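Local coordinates for leucine aminopeptidase 2 (Saccharomyces cerevisiae, PDB 2XQ0), which is a zinc aminopeptidase that preferentially cleaves di- and tripeptides and also has low epoxide hydrolase activity in vitro, at residues D297-G309 against L322-I335. Residues are numbered along the deposited sequence; the frame is centred on the assembly and turned at random.
Sequences DVIAHELAHSWSG and LNEGWTVYLERRII. With ZN (zinc ion), chain C; BES (2-(3-amino-2-hydroxy-4-phenyl-butyrylamino)-4-methyl-pentanoic acid), chain B.
Thr327 wedges its methyl between two zinc-bound histidines: CG2 lies 3.4 Å from the ring centroid of His301 and 3.7 Å from that of His305, over a face of each, as paired CH-pi contacts. On its other face the His301 ring carries a leucyl methyl of bestatin, C15, set toward the rim, so the imidazole is sandwiched. With CG anti to the backbone N (chi1 -172°), that ring reaches across to helix 322-335, where His301 ND1 donates to Glu331 OE1 over 2.7 Å in a nearly straight bond (170°). The acceptor sits in the ring plane, yet the carboxylate is turned almost perpendicular to it (84°) and is met from above its own plane. This is the HExxH-plus-glutamate zinc site of M1 peptidases: NE2 of His301 and of His305 bind zinc from one helix, Glu324 OE1 at 2.2 Å from the other, and two bestatin oxygens join them. Glu302, the proton acceptor of the motif, brings OE2 to 3.2 Å from bestatin O2. Were Glu331 an alanine, His301 ND1 would probably lose its acceptor and the ring be less firmly fixed in rotation. His305 ND1 instead hydrogen-bonds back to Ser308 O (2.9 Å), within its own helix. Farther from the zinc, Ala304 CB packs on Leu330 CB at 3.8 Å, while Ser308 fits among Asn323, Trp326, Thr327 and Leu330.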
ATOM      1  N   ASP A 297      11.154  -4.099   5.984  1.00 27.58           N
ATOM      2  CA  ASP A 297      11.085  -4.252   4.547  1.00 37.46           C
ATOM      3  C   ASP A 297       9.899  -3.437   4.007  1.00 48.52           C
ATOM      4  O   ASP A 297       9.914  -2.978   2.862  1.00 54.74           O
ATOM      5  CB  ASP A 297      10.987  -5.727   4.194  1.00 60.55           C
ATOM      6  CG  ASP A 297      12.003  -6.566   4.959  1.00 79.62           C
ATOM      7  OD1 ASP A 297      12.953  -5.977   5.534  1.00 76.27           O
ATOM      8  OD2 ASP A 297      11.849  -7.809   4.996  1.00 89.67           O
ATOM      9  N   VAL A 298       8.885  -3.230   4.838  1.00 39.81           N
ATOM     10  CA  VAL A 298       7.797  -2.350   4.440  1.00 46.53           C
ATOM     11  C   VAL A 298       8.365  -0.989   4.067  1.00 38.93           C
ATOM     12  O   VAL A 298       7.771  -0.254   3.264  1.00 32.90           O
ATOM     13  CB  VAL A 298       6.738  -2.168   5.548  1.00 46.11           C
ATOM     14  CG1 VAL A 298       5.685  -1.141   5.108  1.00 39.66           C
ATOM     15  CG2 VAL A 298       6.083  -3.510   5.891  1.00 43.83           C
ATOM     16  N   ILE A 299       9.501  -0.640   4.671  1.00 32.90           N
ATOM     17  CA  ILE A 299      10.171   0.604   4.306  1.00 26.38           C
ATOM     18  C   ILE A 299      10.947   0.476   2.972  1.00 19.54           C
ATOM     19  O   ILE A 299      10.989   1.411   2.204  1.00 25.70           O
ATOM     20  CB  ILE A 299      11.076   1.159   5.424  1.00 31.63           C
ATOM     21  CG1 ILE A 299      10.287   1.355   6.726  1.00 32.22           C
ATOM     22  CG2 ILE A 299      11.627   2.512   5.004  1.00 40.84           C
ATOM     23  CD1 ILE A 299       9.226   2.462   6.627  1.00 34.00           C
ATOM     24  N   ALA A 300      11.557  -0.674   2.700  1.00 22.64           N
ATOM     25  CA  ALA A 300      12.145  -0.905   1.380  1.00 22.11           C
ATOM     26  C   ALA A 300      11.076  -0.810   0.296  1.00 23.14           C
ATOM     27  O   ALA A 300      11.341  -0.348  -0.813  1.00 23.05           O
ATOM     28  CB  ALA A 300      12.825  -2.246   1.335  1.00 27.97           C
ATOM     29  N   HIS A 301       9.868  -1.271   0.614  1.00 17.82           N
ATOM     30  CA  HIS A 301       8.732  -1.153  -0.294  1.00 24.20           C
ATOM     31  C   HIS A 301       8.378   0.300  -0.603  1.00 20.61           C
ATOM     32  O   HIS A 301       8.400   0.706  -1.745  1.00 19.08           O
ATOM     33  CB  HIS A 301       7.504  -1.889   0.252  1.00 26.63           C
ATOM     34  CG  HIS A 301       6.379  -1.961  -0.735  1.00 27.79           C
ATOM     35  ND1 HIS A 301       6.241  -2.996  -1.631  1.00 25.06           N
ATOM     36  CD2 HIS A 301       5.372  -1.095  -1.002  1.00 26.56           C
ATOM     37  CE1 HIS A 301       5.185  -2.776  -2.401  1.00 25.87           C
ATOM     38  NE2 HIS A 301       4.644  -1.626  -2.040  1.00 21.75           N
ATOM     39  N   GLU A 302       8.045   1.087   0.415  1.00 15.39           N
ATOM     40  CA  GLU A 302       7.679   2.481   0.186  1.00 14.39           C
ATOM     41  C   GLU A 302       8.836   3.236  -0.456  1.00 13.47           C
ATOM     42  O   GLU A 302       8.629   4.136  -1.262  1.00 23.30           O
ATOM     43  CB  GLU A 302       7.327   3.182   1.496  1.00 23.01           C
ATOM     44  CG  GLU A 302       6.335   2.435   2.383  1.00 37.62           C
ATOM     45  CD  GLU A 302       5.037   2.143   1.684  1.00 50.85           C
ATOM     46  OE1 GLU A 302       4.308   1.244   2.155  1.00 53.74           O
ATOM     47  OE2 GLU A 302       4.750   2.797   0.655  1.00 56.97           O
ATOM     48  N   LEU A 303      10.062   2.883  -0.086  1.00 20.72           N
ATOM     49  CA  LEU A 303      11.221   3.536  -0.679  1.00 18.03           C
ATOM     50  C   LEU A 303      11.315   3.257  -2.177  1.00 19.54           C
ATOM     51  O   LEU A 303      11.637   4.147  -2.947  1.00 18.30           O
ATOM     52  CB  LEU A 303      12.497   3.022  -0.028  1.00 25.93           C
ATOM     53  CG  LEU A 303      13.794   3.430  -0.735  1.00 26.47           C
ATOM     54  CD1 LEU A 303      13.972   4.938  -0.663  1.00 32.60           C
ATOM     55  CD2 LEU A 303      14.969   2.716  -0.071  1.00 27.83           C
ATOM     56  N   ALA A 304      11.086   2.013  -2.590  1.00 17.34           N
ATOM     57  CA  ALA A 304      11.176   1.688  -4.018  1.00 21.08           C
ATOM     58  C   ALA A 304      10.132   2.460  -4.834  1.00 15.82           C
ATOM     59  O   ALA A 304      10.374   2.821  -5.997  1.00 19.84           O
ATOM     60  CB  ALA A 304      11.054   0.189  -4.247  1.00 21.13           C
ATOM     61  N   HIS A 305       8.982   2.753  -4.226  1.00 15.82           N
ATOM     62  CA  HIS A 305       7.949   3.563  -4.878  1.00 15.18           C
ATOM     63  C   HIS A 305       8.494   4.905  -5.362  1.00 22.12           C
ATOM     64  O   HIS A 305       8.003   5.483  -6.349  1.00 19.52           O
ATOM     65  CB  HIS A 305       6.769   3.816  -3.941  1.00 15.89           C
ATOM     66  CG  HIS A 305       5.696   2.787  -4.039  1.00 16.79           C
ATOM     67  ND1 HIS A 305       5.100   2.454  -5.235  1.00 18.54           N
ATOM     68  CD2 HIS A 305       5.092   2.030  -3.085  1.00 22.04           C
ATOM     69  CE1 HIS A 305       4.190   1.513  -5.019  1.00 17.82           C
ATOM     70  NE2 HIS A 305       4.169   1.243  -3.726  1.00 19.11           N
ATOM     71  N   SER A 306       9.524   5.395  -4.690  1.00 14.59           N
ATOM     72  CA  SER A 306      10.112   6.683  -5.091  1.00 13.20           C
ATOM     73  C   SER A 306      10.380   6.648  -6.586  1.00 22.46           C
ATOM     74  O   SER A 306      10.150   7.631  -7.290  1.00 36.02           O
ATOM     75  CB  SER A 306      11.402   6.972  -4.320  1.00 15.40           C
ATOM     76  OG  SER A 306      11.117   7.080  -2.944  1.00 30.36           O
ATOM     77  N   TRP A 307      10.834   5.498  -7.074  1.00 18.57           N
ATOM     78  CA  TRP A 307      10.993   5.284  -8.516  1.00 17.07           C
ATOM     79  C   TRP A 307       9.719   4.772  -9.213  1.00 22.30           C
ATOM     80  O   TRP A 307       9.197   5.424 -10.122  1.00 27.44           O
ATOM     81  CB  TRP A 307      12.180   4.348  -8.787  1.00 21.52           C
ATOM     82  CG  TRP A 307      13.512   4.949  -8.432  1.00 22.83           C
ATOM     83  CD1 TRP A 307      14.352   5.635  -9.273  1.00 27.49           C
ATOM     84  CD2 TRP A 307      14.165   4.917  -7.156  1.00 23.98           C
ATOM     85  NE1 TRP A 307      15.471   6.042  -8.596  1.00 25.20           N
ATOM     86  CE2 TRP A 307      15.390   5.612  -7.295  1.00 22.85           C
ATOM     87  CE3 TRP A 307      13.832   4.382  -5.905  1.00 19.24           C
ATOM     88  CZ2 TRP A 307      16.280   5.775  -6.244  1.00 24.71           C
ATOM     89  CZ3 TRP A 307      14.725   4.545  -4.854  1.00 27.42           C
ATOM     90  CH2 TRP A 307      15.936   5.242  -5.033  1.00 24.02           C
ATOM     91  N   SER A 308       9.218   3.614  -8.787  1.00 19.93           N
ATOM     92  CA  SER A 308       8.103   2.972  -9.465  1.00 21.79           C
ATOM     93  C   SER A 308       6.804   3.364  -8.810  1.00 19.96           C
ATOM     94  O   SER A 308       6.378   2.757  -7.847  1.00 21.36           O
ATOM     95  CB  SER A 308       8.246   1.452  -9.421  1.00 24.37           C
ATOM     96  OG  SER A 308       8.570   1.045  -8.105  1.00 29.99           O
ATOM     97  N   GLY A 309       6.180   4.392  -9.358  1.00 27.30           N
ATOM     98  CA  GLY A 309       4.950   4.912  -8.800  1.00 24.28           C
ATOM     99  C   GLY A 309       5.048   6.412  -8.751  1.00 27.32           C
ATOM    100  O   GLY A 309       4.227   7.102  -9.341  1.00 24.79           O
ATOM    101  N   LEU A 322       2.059  -1.794 -13.066  1.00 18.74           N
ATOM    102  CA  LEU A 322       3.299  -1.064 -13.366  1.00 18.72           C
ATOM    103  C   LEU A 322       3.837  -0.395 -12.118  1.00 19.02           C
ATOM    104  O   LEU A 322       5.041  -0.234 -11.957  1.00 25.32           O
ATOM    105  CB  LEU A 322       3.078  -0.009 -14.441  1.00 22.14           C
ATOM    106  CG  LEU A 322       2.923  -0.567 -15.865  1.00 23.58           C
ATOM    107  CD1 LEU A 322       2.529   0.529 -16.849  1.00 21.71           C
ATOM    108  CD2 LEU A 322       4.218  -1.261 -16.283  1.00 21.96           C
ATOM    109  N   ASN A 323       2.931   0.070 -11.259  0.53 19.06           N
ATOM    110  CA  ASN A 323       3.327   0.621  -9.973  0.53 19.53           C
ATOM    111  C   ASN A 323       3.725  -0.519  -9.044  0.53 23.11           C
ATOM    112  O   ASN A 323       4.903  -0.698  -8.739  0.53 21.27           O
ATOM    113  CB  ASN A 323       2.197   1.439  -9.321  0.53 21.16           C
ATOM    114  CG  ASN A 323       2.101   2.873  -9.852  0.53 16.53           C
ATOM    115  OD1 ASN A 323       2.448   3.161 -10.995  0.53 18.80           O
ATOM    116  ND2 ASN A 323       1.613   3.775  -9.011  0.53 15.80           N
ATOM    117  N   GLU A 324       2.741  -1.309  -8.613  1.00 20.80           N
ATOM    118  CA  GLU A 324       2.975  -2.274  -7.533  1.00 17.78           C
ATOM    119  C   GLU A 324       3.859  -3.469  -7.915  1.00 20.17           C
ATOM    120  O   GLU A 324       4.601  -3.971  -7.082  1.00 21.21           O
ATOM    121  CB  GLU A 324       1.654  -2.757  -6.930  1.00 19.47           C
ATOM    122  CG  GLU A 324       0.830  -1.654  -6.247  1.00 27.80           C
ATOM    123  CD  GLU A 324       1.547  -0.994  -5.070  1.00 36.29           C
ATOM    124  OE1 GLU A 324       2.543  -1.558  -4.558  1.00 31.87           O
ATOM    125  OE2 GLU A 324       1.105   0.092  -4.642  1.00 45.91           O
ATOM    126  N   GLY A 325       3.779  -3.928  -9.156  1.00 19.08           N
ATOM    127  CA  GLY A 325       4.613  -5.046  -9.602  1.00 19.11           C
ATOM    128  C   GLY A 325       6.079  -4.664  -9.663  1.00 16.55           C
ATOM    129  O   GLY A 325       6.968  -5.369  -9.149  1.00 16.62           O
ATOM    130  N   TRP A 326       6.356  -3.526 -10.272  1.00 15.37           N
ATOM    131  CA  TRP A 326       7.719  -3.005 -10.233  1.00 14.69           C
ATOM    132  C   TRP A 326       8.216  -2.810  -8.793  1.00 20.64           C
ATOM    133  O   TRP A 326       9.329  -3.243  -8.443  1.00 20.92           O
ATOM    134  CB  TRP A 326       7.792  -1.679 -11.010  1.00 13.89           C
ATOM    135  CG  TRP A 326       8.160  -1.880 -12.441  1.00 27.35           C
ATOM    136  CD1 TRP A 326       7.369  -1.697 -13.537  1.00 27.90           C
ATOM    137  CD2 TRP A 326       9.432  -2.304 -12.929  1.00 27.70           C
ATOM    138  NE1 TRP A 326       8.076  -1.983 -14.684  1.00 28.09           N
ATOM    139  CE2 TRP A 326       9.346  -2.355 -14.334  1.00 28.41           C
ATOM    140  CE3 TRP A 326      10.637  -2.646 -12.312  1.00 24.80           C
ATOM    141  CZ2 TRP A 326      10.417  -2.745 -15.132  1.00 25.84           C
ATOM    142  CZ3 TRP A 326      11.706  -3.034 -13.115  1.00 25.61           C
ATOM    143  CH2 TRP A 326      11.590  -3.073 -14.496  1.00 23.53           C
ATOM    144  N   THR A 327       7.400  -2.156  -7.955  1.00 15.25           N
ATOM    145  CA  THR A 327       7.794  -1.901  -6.557  1.00 16.00           C
ATOM    146  C   THR A 327       8.175  -3.187  -5.822  1.00 13.60           C
ATOM    147  O   THR A 327       9.200  -3.233  -5.161  1.00 16.96           O
ATOM    148  CB  THR A 327       6.711  -1.136  -5.780  1.00 16.37           C
ATOM    149  OG1 THR A 327       6.473   0.116  -6.445  1.00 21.91           O
ATOM    150  CG2 THR A 327       7.132  -0.889  -4.308  1.00 14.06           C
ATOM    151  N   VAL A 328       7.353  -4.224  -5.944  1.00 18.10           N
ATOM    152  CA  VAL A 328       7.618  -5.479  -5.258  1.00 14.92           C
ATOM    153  C   VAL A 328       8.917  -6.067  -5.820  1.00 22.09           C
ATOM    154  O   VAL A 328       9.744  -6.597  -5.071  1.00 19.40           O
ATOM    155  CB  VAL A 328       6.420  -6.492  -5.393  1.00 19.02           C
ATOM    156  CG1 VAL A 328       6.789  -7.863  -4.792  1.00 15.90           C
ATOM    157  CG2 VAL A 328       5.151  -5.957  -4.687  1.00 16.58           C
ATOM    158  N   TYR A 329       9.094  -5.955  -7.139  1.00 15.49           N
ATOM    159  CA  TYR A 329      10.330  -6.408  -7.791  1.00 17.19           C
ATOM    160  C   TYR A 329      11.537  -5.655  -7.234  1.00 22.57           C
ATOM    161  O   TYR A 329      12.518  -6.257  -6.744  1.00 18.37           O
ATOM    162  CB  TYR A 329      10.250  -6.298  -9.339  1.00 24.16           C
ATOM    163  CG  TYR A 329      11.570  -6.674  -9.979  1.00 24.09           C
ATOM    164  CD1 TYR A 329      11.918  -8.007 -10.175  1.00 23.43           C
ATOM    165  CD2 TYR A 329      12.494  -5.699 -10.315  1.00 16.80           C
ATOM    166  CE1 TYR A 329      13.147  -8.353 -10.715  1.00 20.64           C
ATOM    167  CE2 TYR A 329      13.705  -6.031 -10.835  1.00 17.04           C
ATOM    168  CZ  TYR A 329      14.033  -7.358 -11.026  1.00 21.10           C
ATOM    169  OH  TYR A 329      15.255  -7.684 -11.547  1.00 26.07           O
ATOM    170  N   LEU A 330      11.462  -4.333  -7.269  1.00 16.21           N
ATOM    171  CA  LEU A 330      12.556  -3.514  -6.751  1.00 18.46           C
ATOM    172  C   LEU A 330      12.849  -3.732  -5.256  1.00 18.38           C
ATOM    173  O   LEU A 330      13.995  -3.853  -4.869  1.00 21.10           O
ATOM    174  CB  LEU A 330      12.311  -2.032  -7.045  1.00 15.83           C
ATOM    175  CG  LEU A 330      12.355  -1.698  -8.541  1.00 27.03           C
ATOM    176  CD1 LEU A 330      11.874  -0.258  -8.797  1.00 28.02           C
ATOM    177  CD2 LEU A 330      13.762  -1.940  -9.124  1.00 22.98           C
ATOM    178  N   GLU A 331      11.803  -3.786  -4.437  1.00 17.18           N
ATOM    179  CA  GLU A 331      11.894  -4.073  -3.006  1.00 17.71           C
ATOM    180  C   GLU A 331      12.707  -5.345  -2.772  1.00 17.79           C
ATOM    181  O   GLU A 331      13.628  -5.372  -1.956  1.00 17.52           O
ATOM    182  CB  GLU A 331      10.476  -4.276  -2.454  1.00 27.36           C
ATOM    183  CG  GLU A 331      10.364  -4.799  -1.016  1.00 27.81           C
ATOM    184  CD  GLU A 331       8.928  -5.220  -0.670  1.00 41.89           C
ATOM    185  OE1 GLU A 331       8.010  -5.081  -1.529  1.00 32.72           O
ATOM    186  OE2 GLU A 331       8.717  -5.696   0.470  1.00 43.22           O
ATOM    187  N   ARG A 332      12.353  -6.404  -3.494  1.00 17.03           N
ATOM    188  CA  ARG A 332      13.039  -7.677  -3.368  1.00 19.00           C
ATOM    189  C   ARG A 332      14.479  -7.638  -3.899  1.00 19.64           C
ATOM    190  O   ARG A 332      15.330  -8.336  -3.378  1.00 24.44           O
ATOM    191  CB  ARG A 332      12.211  -8.825  -3.927  1.00 17.74           C
ATOM    192  CG  ARG A 332      10.961  -9.064  -3.074  1.00 15.86           C
ATOM    193  CD  ARG A 332      10.087 -10.162  -3.588  1.00 20.34           C
ATOM    194  NE  ARG A 332       8.925 -10.279  -2.716  1.00 19.49           N
ATOM    195  CZ  ARG A 332       7.728 -10.703  -3.102  1.00 21.07           C
ATOM    196  NH1 ARG A 332       7.513 -11.064  -4.364  1.00 19.82           N
ATOM    197  NH2 ARG A 332       6.743 -10.745  -2.225  1.00 19.54           N
ATOM    198  N   ARG A 333      14.767  -6.799  -4.887  1.00 21.77           N
ATOM    199  CA  ARG A 333      16.173  -6.567  -5.269  1.00 18.00           C
ATOM    200  C   ARG A 333      16.970  -5.893  -4.116  1.00 18.28           C
ATOM    201  O   ARG A 333      18.135  -6.223  -3.857  1.00 21.84           O
ATOM    202  CB  ARG A 333      16.250  -5.726  -6.551  1.00 19.68           C
ATOM    203  CG  ARG A 333      15.805  -6.458  -7.827  1.00 21.36           C
ATOM    204  CD  ARG A 333      16.770  -7.600  -8.228  1.00 20.99           C
ATOM    205  NE  ARG A 333      18.142  -7.102  -8.341  1.00 23.40           N
ATOM    206  CZ  ARG A 333      18.622  -6.493  -9.421  1.00 29.40           C
ATOM    207  NH1 ARG A 333      17.862  -6.320 -10.498  1.00 31.89           N
ATOM    208  NH2 ARG A 333      19.866  -6.055  -9.424  1.00 25.42           N
ATOM    209  N   ILE A 334      16.343  -4.951  -3.415  1.00 17.95           N
ATOM    210  CA  ILE A 334      17.015  -4.270  -2.303  1.00 19.63           C
ATOM    211  C   ILE A 334      17.372  -5.265  -1.205  1.00 22.41           C
ATOM    212  O   ILE A 334      18.530  -5.359  -0.789  1.00 19.26           O
ATOM    213  CB  ILE A 334      16.171  -3.110  -1.743  1.00 19.21           C
ATOM    214  CG1 ILE A 334      16.113  -1.970  -2.770  1.00 24.66           C
ATOM    215  CG2 ILE A 334      16.730  -2.598  -0.430  1.00 18.98           C
ATOM    216  CD1 ILE A 334      14.948  -1.000  -2.540  1.00 24.68           C
ATOM    217  N   ILE A 335      16.393  -6.046  -0.760  1.00 18.39           N
ATOM    218  CA  ILE A 335      16.652  -6.978   0.315  1.00 21.71           C
ATOM    219  C   ILE A 335      17.592  -8.087  -0.149  1.00 21.40           C
ATOM    220  O   ILE A 335      18.362  -8.630   0.636  1.00 21.74           O
ATOM    221  CB  ILE A 335      15.342  -7.580   0.935  1.00 35.56           C
ATOM    222  CG1 ILE A 335      14.798  -8.726   0.095  1.00 33.77           C
ATOM    223  CG2 ILE A 335      14.296  -6.489   1.197  1.00 33.72           C
ATOM    224  CD1 ILE A 335      13.451  -9.271   0.587  1.00 32.75           C
TER
HETATM  225 ZN    ZN C1672       3.103  -0.256  -2.824  1.00 30.57          ZN
HETATM  226  N2  BES B 901       0.041   2.727  -1.355  1.00 46.76           N
HETATM  227  C1  BES B 901       0.094   1.289  -1.185  1.00 45.88           C
HETATM  228  C6  BES B 901      -1.126   0.806  -0.398  1.00 46.67           C
HETATM  229  C7  BES B 901      -2.391   1.082  -1.180  1.00 48.03           C
HETATM  230  C8  BES B 901      -2.455   0.753  -2.529  1.00 45.10           C
HETATM  231  C12 BES B 901      -3.482   1.681  -0.558  1.00 51.51           C
HETATM  232  C9  BES B 901      -3.613   1.011  -3.253  1.00 44.27           C
HETATM  233  C11 BES B 901      -4.642   1.940  -1.285  1.00 49.59           C
HETATM  234  C10 BES B 901      -4.708   1.604  -2.633  1.00 44.60           C
HETATM  235  C2  BES B 901       1.383   0.864  -0.469  1.00 44.93           C
HETATM  236  O2  BES B 901       2.594   1.286  -1.113  1.00 32.40           O
HETATM  237  C3  BES B 901       1.362  -0.625  -0.378  1.00 47.59           C
HETATM  238  O3  BES B 901       1.541  -1.335  -1.370  1.00 38.26           O
HETATM  239  N1  BES B 901       1.108  -1.009   0.866  1.00 55.01           N
HETATM  240  C4  BES B 901       0.997  -2.357   1.385  1.00 58.17           C
HETATM  241  C13 BES B 901       2.377  -2.622   1.973  1.00 51.78           C
HETATM  242  C14 BES B 901       3.005  -3.909   1.453  1.00 54.64           C
HETATM  243  C15 BES B 901       4.518  -3.861   1.628  1.00 48.21           C
HETATM  244  C16 BES B 901       2.628  -4.183  -0.001  1.00 59.03           C
HETATM  245  C5  BES B 901      -0.007  -2.303   2.500  1.00 58.04           C
HETATM  246  O1  BES B 901      -0.647  -3.337   2.792  1.00 58.99           O
HETATM  247  O4  BES B 901      -0.171  -1.209   3.098  1.00 49.54           O